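Long-range contact in clan CA, family C40, NlpC/P60 superfamily cysteine peptidase (Trichomonas vaginalis, PDB 6BIO), which probably cleaves peptide bonds of bacterial peptidoglycan as a cysteine peptidase of the NlpC/P60 family: residues G184-A189 and V238-G243. Numbering follows the deposited sequence.
Sequences GLMQWA and VGMYVG
The sulfur of M186 lies against the strand backbone, with M186 SD 3.5 Å from G239 C and 3.6 Å from M240 N. This is van der Waals contact with the G239-M240 peptide. V238 and M240 both point toward the helix, while the position between them faces the other way, leaving that peptide in contact with SD. The M186 chain folds back on itself: CG stands beside its own backbone N (chi1 -54°), and further bends at chi2 and chi3 bring the methyl CE to 3.9 Å from M240 CB. Nearer the helix, M186 CG meets both branches of V238, the closer being CG1 at 3.7 Å. M240 reaches the other way, extended through chi2 and turning only at chi3 (-64°), so that its CE ends 4.1 Å from A189 CB, nearly one helical turn on from M186. The axes of 184-189 and 238-243 approach to 8.4 Å, their directions 49° apart. I222 of the neighbouring strand 222-225 touches M186 and V238, while V162 of helix 154-163 touches A189 and M240. The contact thus seats helix 182-191 on the antiparallel sheet of the papain-like fold; in NlpC/P60 domains the helix packed here usually carries the catalytic cysteine near its N-terminus, and 182-191 is probably its counterpart. Two thioethers interleave with valine and alanine carbons in this buried contact, and with no hydrogen bond across it, it rests on shape and exclusion of water.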
loop_
_atom_site.group_PDB
_atom_site.type_symbol
_atom_site.label_atom_id
_atom_site.label_comp_id
_atom_site.label_asym_id
_atom_site.label_seq_id
_atom_site.Cartn_x
_atom_site.Cartn_y
_atom_site.Cartn_z
ATOM N N GLY A 184 6.878 -10.219 5.045
ATOM C CA GLY A 184 5.577 -10.174 4.380
ATOM C C GLY A 184 4.581 -9.314 5.123
ATOM O O GLY A 184 3.768 -8.618 4.518
ATOM N N LEU A 185 4.639 -9.335 6.448
ATOM C CA LEU A 185 3.799 -8.463 7.244
ATOM C C LEU A 185 4.073 -7.004 6.924
ATOM O O LEU A 185 3.140 -6.196 6.830
ATOM C CB LEU A 185 4.018 -8.775 8.743
ATOM C CG LEU A 185 3.186 -7.959 9.724
ATOM C CD1 LEU A 185 1.673 -8.233 9.568
ATOM C CD2 LEU A 185 3.604 -8.244 11.140
ATOM N N MET A 186 5.356 -6.622 6.766
ATOM C CA MET A 186 5.694 -5.229 6.478
ATOM C C MET A 186 5.178 -4.837 5.115
ATOM O O MET A 186 4.572 -3.773 4.966
ATOM C CB MET A 186 7.204 -5.037 6.527
ATOM C CG MET A 186 7.946 -5.474 7.796
ATOM S SD MET A 186 7.494 -4.628 9.350
ATOM C CE MET A 186 6.135 -5.679 9.907
ATOM N N GLN A 187 5.410 -5.683 4.110
ATOM C CA GLN A 187 5.009 -5.327 2.754
ATOM C C GLN A 187 3.493 -5.244 2.653
ATOM O O GLN A 187 2.956 -4.323 2.028
ATOM C CB GLN A 187 5.583 -6.310 1.749
ATOM C CG GLN A 187 5.306 -5.901 0.300
ATOM C CD GLN A 187 5.746 -6.926 -0.709
ATOM O OE1 GLN A 187 5.350 -8.097 -0.657
ATOM N NE2 GLN A 187 6.545 -6.499 -1.663
ATOM N N TRP A 188 2.790 -6.185 3.290
ATOM C CA TRP A 188 1.335 -6.165 3.298
ATOM C C TRP A 188 0.815 -4.860 3.901
ATOM O O TRP A 188 -0.120 -4.229 3.381
ATOM C CB TRP A 188 0.813 -7.392 4.077
ATOM C CG TRP A 188 -0.663 -7.244 4.360
ATOM C CD1 TRP A 188 -1.684 -7.502 3.528
ATOM C CD2 TRP A 188 -1.238 -6.661 5.536
ATOM N NE1 TRP A 188 -2.875 -7.113 4.110
ATOM C CE2 TRP A 188 -2.625 -6.587 5.335
ATOM C CE3 TRP A 188 -0.711 -6.202 6.744
ATOM C CZ2 TRP A 188 -3.486 -6.072 6.304
ATOM C CZ3 TRP A 188 -1.574 -5.693 7.679
ATOM C CH2 TRP A 188 -2.940 -5.607 7.439
ATOM N N ALA A 189 1.334 -4.481 5.069
ATOM C CA ALA A 189 0.792 -3.314 5.756
ATOM C C ALA A 189 0.913 -2.085 4.864
ATOM O O ALA A 189 -0.013 -1.275 4.747
ATOM C CB ALA A 189 1.505 -3.093 7.090
ATOM N N VAL A 238 12.928 -8.411 10.381
ATOM C CA VAL A 238 12.390 -7.052 10.351
ATOM C C VAL A 238 11.151 -7.013 11.216
ATOM O O VAL A 238 10.438 -8.011 11.330
ATOM C CB VAL A 238 12.072 -6.620 8.898
ATOM C CG1 VAL A 238 11.016 -7.521 8.272
ATOM C CG2 VAL A 238 11.657 -5.148 8.808
ATOM N N GLY A 239 10.878 -5.846 11.810
ATOM C CA GLY A 239 9.628 -5.579 12.501
ATOM C C GLY A 239 9.273 -4.113 12.371
ATOM O O GLY A 239 10.045 -3.330 11.835
ATOM N N MET A 240 8.074 -3.748 12.836
ATOM C CA MET A 240 7.569 -2.379 12.693
ATOM C C MET A 240 7.412 -1.747 14.075
ATOM O O MET A 240 6.716 -2.288 14.929
ATOM C CB MET A 240 6.212 -2.344 11.978
ATOM C CG MET A 240 5.738 -0.951 11.722
ATOM S SD MET A 240 4.160 -0.849 10.898
ATOM C CE MET A 240 4.538 -1.602 9.327
ATOM N N TYR A 241 8.043 -0.597 14.279
ATOM C CA TYR A 241 7.895 0.131 15.531
ATOM C C TYR A 241 6.444 0.575 15.668
ATOM O O TYR A 241 5.852 1.077 14.708
ATOM C CB TYR A 241 8.844 1.338 15.545
ATOM C CG TYR A 241 8.941 1.967 16.912
ATOM C CD1 TYR A 241 9.619 1.319 17.940
ATOM C CD2 TYR A 241 8.386 3.190 17.163
ATOM C CE1 TYR A 241 9.697 1.873 19.197
ATOM C CE2 TYR A 241 8.443 3.750 18.425
ATOM C CZ TYR A 241 9.113 3.085 19.446
ATOM O OH TYR A 241 9.194 3.632 20.736
ATOM N N VAL A 242 5.892 0.447 16.875
ATOM C CA VAL A 242 4.518 0.860 17.110
ATOM C C VAL A 242 4.387 1.779 18.320
ATOM O O VAL A 242 3.275 2.047 18.780
ATOM C CB VAL A 242 3.574 -0.344 17.229
ATOM C CG1 VAL A 242 3.543 -1.113 15.909
ATOM C CG2 VAL A 242 3.970 -1.253 18.372
ATOM N N GLY A 243 5.502 2.280 18.830
ATOM C CA GLY A 243 5.491 3.229 19.927
ATOM C C GLY A 243 5.696 2.559 21.266
ATOM O O GLY A 243 5.616 1.342 21.413
#